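Local coordinates for Peptide/nickel transport system substrate-binding protein (Listeria monocytogenes serotype 1/2a, PDB 5KZT) that probably binds peptides outside the membrane for uptake by an oligopeptide transporter, and is seen here with a peptide bound, at residues A444-R447 against M448-N452; A480-L484 against L485-V489; K210-Y214 against W215-K219. All blocks are in the same frame, centred on the assembly; numbering follows the deposited sequence.

Interaction 1: A444-R447 against M448-N452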
loop_
_atom_site.group_PDB
_atom_site.type_symbol
_atom_site.label_atom_id
_atom_site.label_comp_id
_atom_site.label_asym_id
_atom_site.label_seq_id
_atom_site.Cartn_x
_atom_site.Cartn_y
_atom_site.Cartn_z
ATOM N N ALA A 444 -13.669 -2.120 1.380
ATOM C CA ALA A 444 -12.812 -3.302 1.590
ATOM C C ALA A 444 -11.553 -3.040 2.421
ATOM O O ALA A 444 -10.995 -3.982 2.989
ATOM C CB ALA A 444 -12.435 -3.934 0.257
ATOM N N GLN A 445 -11.103 -1.784 2.478
ATOM C CA GLN A 445 -10.025 -1.350 3.373
ATOM C C GLN A 445 -10.465 -0.600 4.631
ATOM O O GLN A 445 -9.629 -0.038 5.338
ATOM C CB GLN A 445 -9.021 -0.497 2.580
ATOM C CG GLN A 445 -8.247 -1.268 1.506
ATOM C CD GLN A 445 -7.405 -2.402 2.068
ATOM O OE1 GLN A 445 -7.067 -2.439 3.257
ATOM N NE2 GLN A 445 -7.076 -3.342 1.224
ATOM N N ASN A 446 -11.762 -0.612 4.929
ATOM C CA ASN A 446 -12.312 0.005 6.146
ATOM C C ASN A 446 -12.110 -1.014 7.270
ATOM O O ASN A 446 -11.185 -0.865 8.065
ATOM C CB ASN A 446 -13.783 0.388 5.925
ATOM C CG ASN A 446 -14.445 1.008 7.144
ATOM O OD1 ASN A 446 -14.221 0.611 8.289
ATOM N ND2 ASN A 446 -15.319 1.950 6.891
ATOM N N ARG A 447 -12.945 -2.062 7.304
ATOM C CA ARG A 447 -12.797 -3.184 8.245
ATOM C C ARG A 447 -12.784 -2.768 9.713
ATOM O O ARG A 447 -12.112 -3.372 10.542
ATOM C CB ARG A 447 -11.531 -4.000 7.915
ATOM C CG ARG A 447 -11.441 -4.457 6.476
ATOM C CD ARG A 447 -12.561 -5.422 6.114
ATOM N NE ARG A 447 -12.489 -5.789 4.698
ATOM C CZ ARG A 447 -13.426 -6.443 4.009
ATOM N NH1 ARG A 447 -14.571 -6.841 4.580
ATOM N NH2 ARG A 447 -13.214 -6.690 2.717
ATOM N N MET A 448 -13.524 -1.712 10.015
ATOM C CA MET A 448 -13.667 -1.235 11.367
ATOM C C MET A 448 -15.132 -1.139 11.763
ATOM O O MET A 448 -15.419 -0.801 12.909
ATOM C CB MET A 448 -13.035 0.153 11.462
ATOM C CG MET A 448 -11.536 0.135 11.298
ATOM S SD MET A 448 -10.809 1.760 11.551
ATOM C CE MET A 448 -11.755 2.823 10.477
ATOM N N SER A 449 -16.046 -1.441 10.832
ATOM C CA SER A 449 -17.463 -1.082 10.956
ATOM C C SER A 449 -17.642 0.406 11.280
ATOM O O SER A 449 -18.523 0.798 12.050
ATOM C CB SER A 449 -18.191 -1.995 11.955
ATOM O OG SER A 449 -18.167 -3.340 11.512
ATOM N N TYR A 450 -16.795 1.232 10.667
ATOM C CA TYR A 450 -16.940 2.668 10.749
ATOM C C TYR A 450 -17.857 3.083 9.612
ATOM O O TYR A 450 -17.613 2.746 8.456
ATOM C CB TYR A 450 -15.602 3.384 10.622
ATOM C CG TYR A 450 -15.762 4.880 10.404
ATOM C CD1 TYR A 450 -16.247 5.704 11.412
ATOM C CD2 TYR A 450 -15.461 5.458 9.167
ATOM C CE1 TYR A 450 -16.397 7.058 11.208
ATOM C CE2 TYR A 450 -15.612 6.811 8.951
ATOM C CZ TYR A 450 -16.087 7.604 9.966
ATOM O OH TYR A 450 -16.239 8.946 9.732
ATOM N N SER A 451 -18.890 3.848 9.948
ATOM C CA SER A 451 -19.867 4.297 8.966
ATOM C C SER A 451 -20.339 5.684 9.334
ATOM O O SER A 451 -20.978 5.864 10.384
ATOM C CB SER A 451 -21.068 3.353 8.935
ATOM O OG SER A 451 -22.038 3.738 7.969
ATOM N N ASN A 452 -20.023 6.653 8.477
ATOM C CA ASN A 452 -20.574 8.004 8.575
ATOM C C ASN A 452 -21.100 8.406 7.193
ATOM O O ASN A 452 -20.316 8.585 6.268
ATOM C CB ASN A 452 -19.488 8.968 9.060
ATOM C CG ASN A 452 -19.997 10.394 9.185
ATOM O OD1 ASN A 452 -20.647 10.887 8.280
ATOM N ND2 ASN A 452 -19.726 11.047 10.312
HETATM O O HOH W 1 -16.518 -1.849 8.013
#

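Interaction 2: A480-L484 against L485-V489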
loop_
_atom_site.group_PDB
_atom_site.type_symbol
_atom_site.label_atom_id
_atom_site.label_comp_id
_atom_site.label_asym_id
_atom_site.label_seq_id
_atom_site.Cartn_x
_atom_site.Cartn_y
_atom_site.Cartn_z
ATOM N N ALA A 480 -13.625 16.451 4.458
ATOM C CA ALA A 480 -13.812 15.057 4.830
ATOM C C ALA A 480 -12.896 14.624 5.960
ATOM O O ALA A 480 -13.306 13.835 6.803
ATOM C CB ALA A 480 -13.601 14.151 3.630
ATOM N N GLU A 481 -11.658 15.128 5.976
ATOM C CA GLU A 481 -10.699 14.695 6.983
ATOM C C GLU A 481 -11.122 15.123 8.391
ATOM O O GLU A 481 -10.897 14.398 9.371
ATOM C CB GLU A 481 -9.272 15.171 6.660
ATOM C CG GLU A 481 -8.225 14.428 7.492
ATOM C CD GLU A 481 -6.790 14.756 7.114
ATOM O OE1 GLU A 481 -6.009 13.818 6.910
ATOM O OE2 GLU A 481 -6.439 15.947 7.034
ATOM N N LYS A 482 -11.727 16.302 8.499
ATOM C CA LYS A 482 -12.257 16.752 9.795
ATOM C C LYS A 482 -13.331 15.824 10.357
ATOM O O LYS A 482 -13.362 15.551 11.560
ATOM C CB LYS A 482 -12.818 18.157 9.696
ATOM C CG LYS A 482 -13.022 18.785 11.063
ATOM C CD LYS A 482 -13.815 20.079 10.979
ATOM C CE LYS A 482 -14.126 20.603 12.361
ATOM N NZ LYS A 482 -15.313 19.959 12.988
ATOM N N ILE A 483 -14.195 15.342 9.475
ATOM C CA ILE A 483 -15.247 14.399 9.855
ATOM C C ILE A 483 -14.614 13.098 10.375
ATOM O O ILE A 483 -14.961 12.596 11.440
ATOM C CB ILE A 483 -16.186 14.085 8.661
ATOM C CG1 ILE A 483 -16.911 15.350 8.197
ATOM C CG2 ILE A 483 -17.216 13.025 9.062
ATOM C CD1 ILE A 483 -17.682 15.184 6.920
ATOM N N LEU A 484 -13.676 12.570 9.610
ATOM C CA LEU A 484 -13.036 11.284 9.930
ATOM C C LEU A 484 -12.289 11.327 11.269
ATOM O O LEU A 484 -12.409 10.414 12.085
ATOM C CB LEU A 484 -12.064 10.896 8.814
ATOM C CG LEU A 484 -11.413 9.524 8.876
ATOM C CD1 LEU A 484 -12.436 8.452 8.572
ATOM C CD2 LEU A 484 -10.235 9.412 7.912
ATOM N N LEU A 485 -11.530 12.402 11.470
ATOM C CA LEU A 485 -10.594 12.492 12.575
ATOM C C LEU A 485 -11.172 13.259 13.762
ATOM O O LEU A 485 -11.491 12.654 14.770
ATOM C CB LEU A 485 -9.259 13.101 12.090
ATOM C CG LEU A 485 -8.584 12.313 10.963
ATOM C CD1 LEU A 485 -7.276 12.974 10.542
ATOM C CD2 LEU A 485 -8.350 10.845 11.334
ATOM N N THR A 486 -11.329 14.572 13.628
ATOM C CA THR A 486 -11.792 15.399 14.732
ATOM C C THR A 486 -13.189 14.998 15.219
ATOM O O THR A 486 -13.389 14.822 16.419
ATOM C CB THR A 486 -11.744 16.889 14.357
ATOM O OG1 THR A 486 -10.380 17.268 14.134
ATOM C CG2 THR A 486 -12.345 17.777 15.468
ATOM N N ASP A 487 -14.134 14.832 14.291
ATOM C CA ASP A 487 -15.529 14.563 14.654
ATOM C C ASP A 487 -15.777 13.119 15.132
ATOM O O ASP A 487 -16.457 12.915 16.128
ATOM C CB ASP A 487 -16.481 14.900 13.490
ATOM C CG ASP A 487 -16.338 16.345 12.984
ATOM O OD1 ASP A 487 -15.672 17.179 13.675
ATOM O OD2 ASP A 487 -16.879 16.642 11.883
ATOM N N ASP A 488 -15.261 12.122 14.399
ATOM C CA ASP A 488 -15.586 10.706 14.648
ATOM C C ASP A 488 -14.475 9.885 15.292
ATOM O O ASP A 488 -14.735 8.814 15.818
ATOM C CB ASP A 488 -16.007 10.019 13.341
ATOM C CG ASP A 488 -17.334 10.531 12.798
ATOM O OD1 ASP A 488 -17.977 11.371 13.445
ATOM O OD2 ASP A 488 -17.768 10.107 11.709
ATOM N N VAL A 489 -13.238 10.357 15.252
ATOM C CA VAL A 489 -12.108 9.548 15.747
ATOM C C VAL A 489 -12.164 8.108 15.175
ATOM O O VAL A 489 -12.053 7.120 15.910
ATOM C CB VAL A 489 -12.060 9.507 17.299
ATOM C CG1 VAL A 489 -10.650 9.183 17.771
ATOM C CG2 VAL A 489 -12.528 10.819 17.925
#

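Interaction 3: K210-Y214 against W215-K219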
loop_
_atom_site.group_PDB
_atom_site.type_symbol
_atom_site.label_atom_id
_atom_site.label_comp_id
_atom_site.label_asym_id
_atom_site.label_seq_id
_atom_site.Cartn_x
_atom_site.Cartn_y
_atom_site.Cartn_z
ATOM N N LYS A 210 16.384 -11.787 -14.821
ATOM C CA LYS A 210 16.096 -11.041 -16.049
ATOM C C LYS A 210 15.260 -11.893 -17.011
ATOM O O LYS A 210 15.618 -13.032 -17.315
ATOM C CB LYS A 210 17.396 -10.578 -16.734
ATOM C CG LYS A 210 17.181 -9.905 -18.086
ATOM C CD LYS A 210 18.411 -9.182 -18.602
ATOM C CE LYS A 210 18.176 -8.770 -20.047
ATOM N NZ LYS A 210 19.183 -7.845 -20.623
ATOM N N ASN A 211 14.147 -11.326 -17.472
ATOM C CA ASN A 211 13.205 -12.016 -18.349
ATOM C C ASN A 211 13.664 -11.871 -19.798
ATOM O O ASN A 211 13.606 -10.786 -20.349
ATOM C CB ASN A 211 11.798 -11.429 -18.156
ATOM C CG ASN A 211 10.748 -12.088 -19.034
ATOM O OD1 ASN A 211 11.019 -13.057 -19.745
ATOM N ND2 ASN A 211 9.536 -11.553 -18.990
ATOM N N ASP A 212 14.090 -12.973 -20.410
ATOM C CA ASP A 212 14.550 -12.971 -21.805
ATOM C C ASP A 212 13.415 -12.785 -22.827
ATOM O O ASP A 212 13.684 -12.508 -23.989
ATOM C CB ASP A 212 15.338 -14.251 -22.109
ATOM C CG ASP A 212 16.406 -14.048 -23.169
ATOM O OD1 ASP A 212 16.077 -13.775 -24.348
ATOM O OD2 ASP A 212 17.602 -14.177 -22.827
ATOM N N LYS A 213 12.157 -12.924 -22.401
ATOM C CA LYS A 213 11.001 -12.651 -23.277
ATOM C C LYS A 213 10.331 -11.297 -23.037
ATOM O O LYS A 213 9.264 -11.023 -23.608
ATOM C CB LYS A 213 9.979 -13.769 -23.134
ATOM C CG LYS A 213 10.472 -15.106 -23.642
ATOM C CD LYS A 213 9.290 -16.016 -23.925
ATOM C CE LYS A 213 9.696 -17.482 -24.011
ATOM N NZ LYS A 213 10.112 -17.986 -22.671
ATOM N N TYR A 214 10.933 -10.450 -22.195
ATOM C CA TYR A 214 10.444 -9.086 -21.990
ATOM C C TYR A 214 10.782 -8.215 -23.199
ATOM O O TYR A 214 11.916 -8.243 -23.678
ATOM C CB TYR A 214 11.050 -8.496 -20.719
ATOM C CG TYR A 214 10.649 -7.079 -20.405
ATOM C CD1 TYR A 214 9.311 -6.700 -20.349
ATOM C CD2 TYR A 214 11.622 -6.109 -20.129
ATOM C CE1 TYR A 214 8.951 -5.390 -20.054
ATOM C CE2 TYR A 214 11.279 -4.817 -19.817
ATOM C CZ TYR A 214 9.944 -4.453 -19.778
ATOM O OH TYR A 214 9.626 -3.153 -19.475
ATOM N N TRP A 215 9.792 -7.451 -23.684
ATOM C CA TRP A 215 9.950 -6.634 -24.904
ATOM C C TRP A 215 11.077 -5.606 -24.768
ATOM O O TRP A 215 11.734 -5.298 -25.745
ATOM C CB TRP A 215 8.625 -5.922 -25.312
ATOM C CG TRP A 215 8.192 -4.826 -24.375
ATOM C CD1 TRP A 215 7.391 -4.960 -23.282
ATOM C CD2 TRP A 215 8.565 -3.449 -24.434
ATOM N NE1 TRP A 215 7.253 -3.753 -22.644
ATOM C CE2 TRP A 215 7.961 -2.806 -23.336
ATOM C CE3 TRP A 215 9.377 -2.697 -25.298
ATOM C CZ2 TRP A 215 8.133 -1.434 -23.073
ATOM C CZ3 TRP A 215 9.536 -1.323 -25.049
ATOM C CH2 TRP A 215 8.912 -0.711 -23.935
ATOM N N ASP A 216 11.294 -5.084 -23.566
ATOM C CA ASP A 216 12.329 -4.058 -23.336
ATOM C C ASP A 216 13.559 -4.605 -22.582
ATOM O O ASP A 216 14.229 -3.882 -21.832
ATOM C CB ASP A 216 11.712 -2.876 -22.585
ATOM C CG ASP A 216 12.311 -1.545 -22.967
ATOM O OD1 ASP A 216 12.990 -1.459 -24.010
ATOM O OD2 ASP A 216 12.085 -0.573 -22.216
ATOM N N LYS A 217 13.885 -5.870 -22.821
ATOM C CA LYS A 217 14.953 -6.547 -22.069
ATOM C C LYS A 217 16.343 -5.930 -22.269
ATOM O O LYS A 217 17.201 -6.050 -21.388
ATOM C CB LYS A 217 14.999 -8.031 -22.421
ATOM C CG LYS A 217 15.528 -8.323 -23.822
ATOM C CD LYS A 217 15.238 -9.744 -24.251
ATOM C CE LYS A 217 15.833 -10.016 -25.609
ATOM N NZ LYS A 217 15.517 -11.409 -26.011
ATOM N N ASP A 218 16.569 -5.269 -23.403
ATOM C CA ASP A 218 17.861 -4.609 -23.646
ATOM C C ASP A 218 18.178 -3.456 -22.665
ATOM O O ASP A 218 19.340 -3.079 -22.502
ATOM C CB ASP A 218 17.975 -4.141 -25.102
ATOM C CG ASP A 218 18.176 -5.304 -26.098
ATOM O OD1 ASP A 218 18.407 -6.477 -25.698
ATOM O OD2 ASP A 218 18.116 -5.030 -27.320
ATOM N N LYS A 219 17.157 -2.902 -22.016
ATOM C CA LYS A 219 17.372 -1.895 -20.982
ATOM C C LYS A 219 17.547 -2.492 -19.577
ATOM O O LYS A 219 17.825 -1.758 -18.640
ATOM C CB LYS A 219 16.197 -0.926 -20.967
ATOM C CG LYS A 219 16.009 -0.209 -22.291
ATOM C CD LYS A 219 15.205 1.054 -22.112
ATOM C CE LYS A 219 15.192 1.833 -23.409
ATOM N NZ LYS A 219 14.236 2.960 -23.293
HETATM O O HOH W 2 19.133 -8.124 -23.425
HETATM O O HOH W 3 7.121 -8.823 -23.169
#

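Interaction 1: A444-R447 against M448-N452
The carboxamide of N446 meets the phenol ring of Y450 at the ring's edge, near its plane, with N446 ND2 4.2 Å from Y450 CD2. Both ends of that amide then bond to the chain that follows. N446 ND2 donates to Y450 O at 2.9 Å, with an N-H...O angle of 147° and Y450 O tilted out of the amide plane. On the other branch, N446 OD1 takes the backbone N-H of M448 at 3.0 Å, an Asx turn. The side chain can span both partners because CG lies anti to the backbone N (chi1 179°), which carries the amide along the inner side of the turn. R447 and S449 both have positive phi, so the backbone curls round N446, and one side chain ties residues two and four positions on. Water 1 adds a weak bridge between N446 OD1 and the N-H of S449.

M448 crosses the N446 side chain at about a right angle, its CB 3.4 Å from N446 OD1. R447 turns the other way: bent at chi2, it brings NE back to A444 O at 2.9 Å, the donor well above the carbonyl plane, which closes the first half of the loop on itself.

N446 ND2 also donates to V440 O, while K276 of strand 264-277 reaches N446 O and its side chain touches those of R447 and M448. Y450 faces helix 471-487, where D488 is the partner of its OH, and N452 caps the start of helix 453-459 through the N-H of Y455.

Interaction 2: A480-L484 against L485-V489
K482 NZ forms a salt bridge with D487 at 2.9 Å from OD1, using the syn lone pair of that oxygen. The lysine runs out extended and bends only at its last torsion (chi4 -82°), which brings NZ to D487 OD1. This exposed lysine also touches a crystal neighbour, so its pose may owe something to the lattice. The backbones of the same two residues also bond: D487 N donates to K482 O at 2.9 Å and 164°, a reach of five residues where an alpha-helix would use four. L485 N to E481 O, 3.0 Å, keeps the ordinary spacing; D488 N to I483 O is again five apart and weak.

The buried side holds the leucines. L485 CD1 packs on E481 CG at 3.5 Å, and L485 CD2 lies 4.1 Å from L484 CG. The E481 carboxylate continues past them to S340, N320 and the N-H of V322, whereas the D488 carboxylate meets the 448-452 loop. T486 OG1 bonds to H343.

V489 then takes positive phi and leaves the helix just before strand 491-503. A pi-type widening over the last turn, followed by a residue of left-handed backbone conformation, is a recognised way for a helix to end.

Interaction 3: K210-Y214 against W215-K219
K217 NZ sits between two oxygens of D212, the backbone O and the side-chain OD1, each 2.9 Å away. The carbonyl is met in its own plane, the carboxylate from above its plane as a salt bridge. With chi1 at 71°, CG of K217 lies between the backbone N and the carbonyl carbon, which turns the extended chain back toward D212. K210 crosses the K217 side chain at about a right angle, its NZ donating to K217 O at 2.8 Å. The same ammonium holds V220 O, and water 2 joins it to D218 OD1.

Two aromatic side chains lie next to this polar cluster. D216 N stands 3.6 Å above the centre of the Y214 ring, and D216 CB touches Y214 CE2 at 3.4 Å. Y214 and W215 point the same way; the Y214 ring meets the five-membered ring of W215 obliquely, planes 56° apart, with Y214 CE1 3.5 Å from W215 NE1. E47 fixes both outer ends, one carboxylate oxygen bonding to Y214 OH and the other to W215 NE1, while K522 pairs with D216 OD2. R81 makes a cation-pi contact with W215.

The backbone sets all this up with two type I turns, N211 to Y214 and Y214 to K217, the second closed by K217 N to Y214 O at 3.2 Å. N211 OD1 accepts the N-H of K213 in an Asx turn. These consecutive turns, sharing Y214 and running into the 3-10 segment 217-219, make up most of the connection between antiparallel strands 205-210 and 224-229.

Interactions 1 and 2 form one neighbourhood, their centres 14 Å apart. D488 OD2 joins them, probably accepting from N452 ND2 at 2.6 Å and from Y450 OH at 2.8 Å, so the end of helix 471-487 is tied to the loop ahead of helix 453-459. Beside these bonds Y450 CE2 packs on L484 CD1 at 3.6 Å. Interaction 1 also borders the ligand: Q445 packs on an acidic side chain of the bound peptide. Interaction 3 lies across the chain's centre, its centre about 42 Å from that of interaction 1 and 48 Å from that of interaction 2, and touches neither.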